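Serine acetyltransferase (PDB 3F1X) transfers an acetyl group from acetyl-CoA to L-serine, giving the O-acetylserine used in cysteine biosynthesis. Local coordinates at the interface of chains A and B. Numbering follows the deposited sequence. Chains: chain A/B, Serine acetyltransferase.

Contact 1: the interface of chains A and B. Residues chain A 53-55, 127, 151; chain B 23, 27.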
loop_
_atom_site.group_PDB
_atom_site.type_symbol
_atom_site.label_atom_id
_atom_site.label_comp_id
_atom_site.label_asym_id
_atom_site.label_seq_id
_atom_site.Cartn_x
_atom_site.Cartn_y
_atom_site.Cartn_z
ATOM N N ILE A 53 2.610 17.570 18.925
ATOM C CA ILE A 53 3.561 18.351 19.713
ATOM C C ILE A 53 4.169 19.474 18.867
ATOM O O ILE A 53 4.363 20.588 19.346
ATOM C CB ILE A 53 4.684 17.447 20.261
ATOM C CG1 ILE A 53 4.107 16.507 21.320
ATOM C CG2 ILE A 53 5.840 18.306 20.805
ATOM C CD1 ILE A 53 5.004 15.317 21.676
ATOM N N PHE A 54 4.475 19.174 17.611
ATOM C CA PHE A 54 5.047 20.164 16.693
ATOM C C PHE A 54 4.068 20.340 15.541
ATOM O O PHE A 54 4.299 19.854 14.438
ATOM C CB PHE A 54 6.385 19.662 16.149
ATOM C CG PHE A 54 7.393 19.349 17.211
ATOM C CD1 PHE A 54 7.970 20.371 17.965
ATOM C CD2 PHE A 54 7.773 18.034 17.455
ATOM C CE1 PHE A 54 8.918 20.082 18.954
ATOM C CE2 PHE A 54 8.721 17.725 18.442
ATOM C CZ PHE A 54 9.292 18.751 19.189
ATOM N N PRO A 55 2.961 21.053 15.783
ATOM C CA PRO A 55 1.944 21.275 14.749
ATOM C C PRO A 55 2.422 21.899 13.444
ATOM O O PRO A 55 3.127 22.906 13.440
ATOM C CB PRO A 55 0.904 22.139 15.464
ATOM C CG PRO A 55 1.718 22.901 16.455
ATOM C CD PRO A 55 2.684 21.860 16.983
ATOM N N ARG A 127 5.230 19.283 25.088
ATOM C CA ARG A 127 5.604 20.282 24.094
ATOM C C ARG A 127 6.495 21.336 24.743
ATOM O O ARG A 127 7.476 21.777 24.143
ATOM C CB ARG A 127 4.359 20.962 23.513
ATOM C CG ARG A 127 4.672 22.117 22.571
ATOM C CD ARG A 127 3.405 22.875 22.202
ATOM N NE ARG A 127 2.564 22.121 21.282
ATOM C CZ ARG A 127 1.381 22.542 20.841
ATOM N NH1 ARG A 127 0.902 23.712 21.242
ATOM N NH2 ARG A 127 0.678 21.792 20.006
ATOM N N ILE A 151 13.831 20.154 14.328
ATOM C CA ILE A 151 12.639 19.346 14.560
ATOM C C ILE A 151 12.374 18.403 13.392
ATOM O O ILE A 151 11.991 17.242 13.584
ATOM C CB ILE A 151 11.391 20.241 14.736
ATOM C CG1 ILE A 151 11.544 21.108 15.987
ATOM C CG2 ILE A 151 10.124 19.378 14.819
ATOM C CD1 ILE A 151 10.446 22.132 16.148
ATOM N N TYR B 23 4.770 29.511 22.058
ATOM C CA TYR B 23 5.249 28.393 21.249
ATOM C C TYR B 23 5.127 28.702 19.757
ATOM O O TYR B 23 4.997 27.813 18.911
ATOM C CB TYR B 23 4.509 27.092 21.570
ATOM C CG TYR B 23 4.983 25.938 20.719
ATOM C CD1 TYR B 23 6.312 25.525 20.753
ATOM C CD2 TYR B 23 4.116 25.292 19.837
ATOM C CE1 TYR B 23 6.776 24.495 19.922
ATOM C CE2 TYR B 23 4.567 24.260 19.002
ATOM C CZ TYR B 23 5.897 23.868 19.051
ATOM O OH TYR B 23 6.348 22.854 18.232
ATOM N N PHE B 27 10.406 30.481 15.862
ATOM C CA PHE B 27 10.058 29.946 14.562
ATOM C C PHE B 27 9.690 31.143 13.707
ATOM O O PHE B 27 8.728 31.851 14.016
ATOM C CB PHE B 27 8.828 29.038 14.650
ATOM C CG PHE B 27 9.005 27.840 15.537
ATOM C CD1 PHE B 27 9.959 26.867 15.240
ATOM C CD2 PHE B 27 8.185 27.661 16.650
ATOM C CE1 PHE B 27 10.090 25.725 16.043
ATOM C CE2 PHE B 27 8.308 26.524 17.459
ATOM C CZ PHE B 27 9.261 25.556 17.153
HETATM O O HOH W 1 5.285 23.644 15.388
#
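Helix 39-53 of chain A ends at the hydroxyl tip of B:Tyr23: A:Phe54 leaves helical geometry with a phi of -118° and A:Pro55 continues extended, while B:Tyr23 itself lies in a loop. The B:Tyr23 ring, with CG anti to the backbone N (chi1 179°), reaches into chain A and carries most of the buried surface, 94 Å², although the residue is poorly ordered. Over one face passes the side chain of A:Arg127, bent at chi3, whose CD methylene makes a CH-pi contact 3.7 Å from the ring centroid. The guanidinium plane is turned 19° from that of the ring, and a weak bond from A:Arg127 NE to A:Ile53 O (3.1 Å) may help orient the guanidinium. A:Pro55 meets the ring at its edge, CD to CE2 being 3.7 Å. The phenol OH reaches chain A through a water, which lies 3.1 Å from B:Tyr23 OH and 3.0 Å from A:Pro55 O. Nearby, A:Ile151 CD1 touches CE1 of the poorly ordered B:Phe27 at 3.6 Å. Behind, the A:Phe54 ring is sandwiched between CG2 of A:Ile53 and CG2 of A:Ile151. The patch lodges the N-terminal region of one subunit against the helical domain of another, probably steadying the oligomer.

Contact 2: the interface of chains A and B. Residues chain A 62-66; chain B 30-34.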
loop_
_atom_site.group_PDB
_atom_site.type_symbol
_atom_site.label_atom_id
_atom_site.label_comp_id
_atom_site.label_asym_id
_atom_site.label_seq_id
_atom_site.Cartn_x
_atom_site.Cartn_y
_atom_site.Cartn_z
ATOM N N THR A 62 1.806 20.621 3.748
ATOM C CA THR A 62 1.975 21.979 3.248
ATOM C C THR A 62 1.607 22.925 4.379
ATOM O O THR A 62 0.818 22.575 5.257
ATOM C CB THR A 62 1.060 22.282 2.046
ATOM O OG1 THR A 62 -0.305 22.263 2.469
ATOM C CG2 THR A 62 1.261 21.253 0.947
ATOM N N VAL A 63 2.181 24.121 4.358
ATOM C CA VAL A 63 1.909 25.105 5.392
ATOM C C VAL A 63 0.509 25.699 5.239
ATOM O O VAL A 63 0.119 26.130 4.151
ATOM C CB VAL A 63 2.940 26.248 5.340
ATOM C CG1 VAL A 63 2.750 27.182 6.533
ATOM C CG2 VAL A 63 4.353 25.670 5.317
ATOM N N ASN A 64 -0.246 25.716 6.331
ATOM C CA ASN A 64 -1.587 26.279 6.306
ATOM C C ASN A 64 -2.019 26.652 7.713
ATOM O O ASN A 64 -2.476 25.803 8.474
ATOM C CB ASN A 64 -2.587 25.286 5.716
ATOM C CG ASN A 64 -3.903 25.946 5.354
ATOM O OD1 ASN A 64 -4.327 26.904 6.003
ATOM N ND2 ASN A 64 -4.564 25.431 4.322
ATOM N N SER A 65 -1.885 27.929 8.048
ATOM C CA SER A 65 -2.256 28.413 9.369
ATOM C C SER A 65 -3.754 28.288 9.642
ATOM O O SER A 65 -4.168 28.247 10.798
ATOM C CB SER A 65 -1.850 29.875 9.517
ATOM O OG SER A 65 -2.572 30.687 8.605
ATOM N N HIS A 66 -4.563 28.220 8.586
ATOM C CA HIS A 66 -6.009 28.136 8.760
ATOM C C HIS A 66 -6.517 26.747 9.139
ATOM O O HIS A 66 -7.708 26.573 9.403
ATOM C CB HIS A 66 -6.730 28.616 7.488
ATOM C CG HIS A 66 -6.260 29.944 6.980
ATOM N ND1 HIS A 66 -5.244 30.071 6.055
ATOM C CD2 HIS A 66 -6.657 31.204 7.278
ATOM C CE1 HIS A 66 -5.035 31.352 5.807
ATOM N NE2 HIS A 66 -5.878 32.060 6.537
ATOM N N HIS B 30 6.506 30.839 8.200
ATOM C CA HIS B 30 6.532 30.062 6.966
ATOM C C HIS B 30 5.272 30.460 6.205
ATOM O O HIS B 30 4.165 30.391 6.743
ATOM C CB HIS B 30 6.505 28.565 7.273
ATOM C CG HIS B 30 7.741 28.063 7.949
ATOM N ND1 HIS B 30 8.666 27.261 7.315
ATOM C CD2 HIS B 30 8.198 28.232 9.214
ATOM C CE1 HIS B 30 9.636 26.955 8.158
ATOM N NE2 HIS B 30 9.376 27.533 9.318
ATOM N N LYS B 31 5.438 30.892 4.962
ATOM C CA LYS B 31 4.311 31.324 4.148
ATOM C C LYS B 31 3.282 30.215 3.930
ATOM O O LYS B 31 3.646 29.066 3.676
ATOM C CB LYS B 31 4.817 31.813 2.788
ATOM C CG LYS B 31 5.951 32.829 2.880
ATOM C CD LYS B 31 6.583 33.111 1.518
ATOM C CE LYS B 31 5.618 33.818 0.576
ATOM N NZ LYS B 31 6.262 34.147 -0.731
ATOM N N ASP B 32 2.001 30.563 4.037
ATOM C CA ASP B 32 0.939 29.596 3.804
ATOM C C ASP B 32 1.022 29.240 2.330
ATOM O O ASP B 32 1.344 30.094 1.501
ATOM C CB ASP B 32 -0.445 30.196 4.080
ATOM C CG ASP B 32 -0.783 30.250 5.556
ATOM O OD1 ASP B 32 -0.188 29.479 6.336
ATOM O OD2 ASP B 32 -1.670 31.051 5.934
ATOM N N GLY B 33 0.739 27.984 2.000
ATOM C CA GLY B 33 0.778 27.567 0.610
ATOM C C GLY B 33 2.091 26.937 0.186
ATOM O O GLY B 33 2.146 26.223 -0.819
ATOM N N ASP B 34 3.155 27.207 0.936
ATOM C CA ASP B 34 4.450 26.637 0.606
ATOM C C ASP B 34 4.521 25.170 0.989
ATOM O O ASP B 34 3.978 24.754 2.016
ATOM C CB ASP B 34 5.581 27.384 1.313
ATOM C CG ASP B 34 5.910 28.709 0.655
ATOM O OD1 ASP B 34 5.446 28.951 -0.482
ATOM O OD2 ASP B 34 6.646 29.501 1.272
#
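A:Val63 and A:Ser65 meet a loop of B:His30 to B:Asp34, joining N-terminal loops of two subunits of this serine acetyltransferase, a member of the left-handed beta-helix family. Main-chain hydrogen bonding pairs the two segments at A:Val63 in both directions. Its N donates to B:Asp34 O (3.0 Å, 175° at the hydrogen), and its carbonyl O accepts from B:Gly33 N at 2.9 Å. The positive phi of B:Gly33 (95°) turns the chain between those two partners.

Side-chain polar contact falls to the carboxylate of B:Asp32, which takes both donors of A:Ser65. The hydroxyl OG donates to OD2 (2.8 Å), which receives it on its syn lone pair, the side of the other oxygen, whereas the backbone N reaches OD1 at 2.9 Å from above the carboxylate plane, 44° out of it. Two bonds to separate oxygens would limit rotation of the carboxylate. A:His66 sits across the carboxylate and brings CE1 to 3.4 Å from OD2. That ring is held from within chain A: A:Asn64 OD1 accepts from both ND1 and the backbone N of A:His66.

Van der Waals contact centres on A:Val63, which buries 80 Å². Its side chain packs on backbone carbonyls: CB lies 3.3 Å from B:Lys31 O, CG1, anti to the backbone N, is 3.5 Å from B:His30 O, and CG2 points toward the carbonyl of B:Asp34.

Contact 3: the interface of chains A and B. Residues chain A 281, 296, 299; chain B 281-283, 294-297.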
loop_
_atom_site.group_PDB
_atom_site.type_symbol
_atom_site.label_atom_id
_atom_site.label_comp_id
_atom_site.label_asym_id
_atom_site.label_seq_id
_atom_site.Cartn_x
_atom_site.Cartn_y
_atom_site.Cartn_z
ATOM N N ASN A 281 36.445 8.809 24.929
ATOM C CA ASN A 281 37.219 7.570 24.964
ATOM C C ASN A 281 37.757 7.139 26.320
ATOM O O ASN A 281 38.770 6.448 26.388
ATOM C CB ASN A 281 38.379 7.672 23.980
ATOM C CG ASN A 281 37.907 7.946 22.568
ATOM O OD1 ASN A 281 37.353 7.067 21.904
ATOM N ND2 ASN A 281 38.101 9.173 22.110
ATOM N N GLN A 296 41.584 11.586 28.621
ATOM C CA GLN A 296 42.396 10.389 28.468
ATOM C C GLN A 296 43.887 10.708 28.595
ATOM O O GLN A 296 44.338 11.783 28.199
ATOM C CB GLN A 296 42.125 9.748 27.102
ATOM C CG GLN A 296 42.759 8.381 26.904
ATOM C CD GLN A 296 42.506 7.817 25.514
ATOM O OE1 GLN A 296 41.889 6.758 25.357
ATOM N NE2 GLN A 296 42.979 8.525 24.499
ATOM N N ASN A 299 49.043 9.745 24.537
ATOM C CA ASN A 299 49.439 8.593 23.727
ATOM C C ASN A 299 50.778 8.795 23.014
ATOM O O ASN A 299 51.095 9.898 22.572
ATOM C CB ASN A 299 48.356 8.295 22.686
ATOM C CG ASN A 299 47.020 7.947 23.316
ATOM O OD1 ASN A 299 46.902 6.957 24.043
ATOM N ND2 ASN A 299 46.005 8.758 23.039
ATOM N N ASN B 281 40.227 3.723 19.881
ATOM C CA ASN B 281 39.958 4.094 21.269
ATOM C C ASN B 281 40.800 5.219 21.850
ATOM O O ASN B 281 41.006 5.272 23.059
ATOM C CB ASN B 281 40.097 2.862 22.156
ATOM C CG ASN B 281 39.167 1.745 21.732
ATOM O OD1 ASN B 281 37.954 1.819 21.936
ATOM N ND2 ASN B 281 39.727 0.715 21.117
ATOM N N ILE B 282 41.289 6.119 21.006
ATOM C CA ILE B 282 42.090 7.222 21.513
ATOM C C ILE B 282 41.540 8.603 21.171
ATOM O O ILE B 282 40.955 8.824 20.109
ATOM C CB ILE B 282 43.556 7.133 21.030
ATOM C CG1 ILE B 282 43.617 7.074 19.513
ATOM C CG2 ILE B 282 44.231 5.915 21.635
ATOM C CD1 ILE B 282 45.036 7.161 18.979
ATOM N N TRP B 283 41.740 9.512 22.112
ATOM C CA TRP B 283 41.311 10.901 22.027
ATOM C C TRP B 283 42.499 11.654 21.441
ATOM O O TRP B 283 43.487 11.895 22.133
ATOM C CB TRP B 283 40.975 11.361 23.452
ATOM C CG TRP B 283 40.582 12.796 23.652
ATOM C CD1 TRP B 283 41.350 13.776 24.211
ATOM C CD2 TRP B 283 39.294 13.381 23.414
ATOM N NE1 TRP B 283 40.619 14.931 24.347
ATOM C CE2 TRP B 283 39.358 14.718 23.860
ATOM C CE3 TRP B 283 38.098 12.908 22.862
ATOM C CZ2 TRP B 283 38.262 15.583 23.785
ATOM C CZ3 TRP B 283 37.003 13.772 22.785
ATOM C CH2 TRP B 283 37.098 15.097 23.243
ATOM N N ILE B 294 50.043 6.049 15.912
ATOM C CA ILE B 294 49.753 6.450 17.282
ATOM C C ILE B 294 48.719 5.493 17.863
ATOM O O ILE B 294 47.643 5.300 17.292
ATOM C CB ILE B 294 49.236 7.910 17.341
ATOM C CG1 ILE B 294 48.934 8.304 18.790
ATOM C CG2 ILE B 294 48.005 8.069 16.477
ATOM C CD1 ILE B 294 48.644 9.782 18.973
ATOM N N VAL B 295 49.062 4.880 18.991
ATOM C CA VAL B 295 48.177 3.918 19.639
ATOM C C VAL B 295 47.968 4.210 21.119
ATOM O O VAL B 295 48.757 4.922 21.744
ATOM C CB VAL B 295 48.732 2.481 19.505
ATOM C CG1 VAL B 295 48.786 2.080 18.042
ATOM C CG2 VAL B 295 50.115 2.396 20.132
ATOM N N GLN B 296 46.900 3.646 21.673
ATOM C CA GLN B 296 46.568 3.832 23.077
ATOM C C GLN B 296 47.668 3.283 23.987
ATOM O O GLN B 296 48.320 2.290 23.661
ATOM C CB GLN B 296 45.243 3.128 23.395
ATOM C CG GLN B 296 44.685 3.421 24.779
ATOM C CD GLN B 296 43.401 2.655 25.062
ATOM O OE1 GLN B 296 42.342 3.248 25.297
ATOM N NE2 GLN B 296 43.490 1.334 25.039
ATOM N N ARG B 297 47.862 3.933 25.131
ATOM C CA ARG B 297 48.866 3.507 26.099
ATOM C C ARG B 297 48.485 2.109 26.586
ATOM O O ARG B 297 47.306 1.741 26.574
ATOM C CB ARG B 297 48.908 4.493 27.270
ATOM C CG ARG B 297 50.280 4.647 27.901
ATOM C CD ARG B 297 50.323 5.818 28.878
ATOM N NE ARG B 297 51.685 6.082 29.341
ATOM C CZ ARG B 297 52.407 5.237 30.071
ATOM N NH1 ARG B 297 51.900 4.068 30.436
ATOM N NH2 ARG B 297 53.646 5.554 30.422
#
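The indole of B:Trp283 is met at its edge, in the ring plane, by the carboxamide ND2 of A:Asn281, 3.8 Å from CE3. The amide planes of A:Gln296 and B:Gln296 are turned 76° apart, their side chains crossing at about a right angle. A:Asn281 also lies along the partner's backbone, its ND2 3.5 Å from B:Ile282 O, a contact too long to be counted as a bond. An alanine here would probably open a gap beside the indole edge and leave that stretch of B:Ile282 backbone without its polar neighbour.

A:Gln296, with CG anti to the backbone N (chi1 -171°) and the chain extended beyond it, drives its amide against B:Asn281-B:Trp283. As modelled, OE1 faces the carbonyl O of B:Asn281 at 2.9 Å, a clash of acceptors, and NE2 faces the N-H of B:Trp283 at 2.9 Å, a mismatch of donors. The assigned orientation is therefore doubtful; exchanging O and N would probably make both pairs hydrogen bonds.

A:Asn299, poorly ordered but burying 88 Å², lies between B:Ile282 and B:Ile294: CG is 3.8 Å from B:Ile282 CG2 and CB 3.9 Å from B:Ile294 CG1. A weak bond from B:Arg297 N to its OD1 (3.4 Å) adds little. The patch fastens the C-terminal tail of one subunit across the last strands of its neighbour's beta-helix, probably supporting subunit association.

Contacts 1 and 2 lie close together, their C-alpha centres about 15 Å apart; both set the N-terminal region of chain B (residues 23-34) against helical-domain segments of chain A, with residues 53-55 at the end of helix 39-53 and 62-66 just after it. Contact 3 is remote, about 42 Å from contact 1 and 51 Å from contact 2, at the far end of the beta-helix. No residue is shared between them. The same pair of chains is thus joined at both ends of the subunit, which would restrain tilting. The two chains do not meet through an exact two-fold axis, and the deposited assembly is a hexamer, consistent with the dimer of trimers typical of this family.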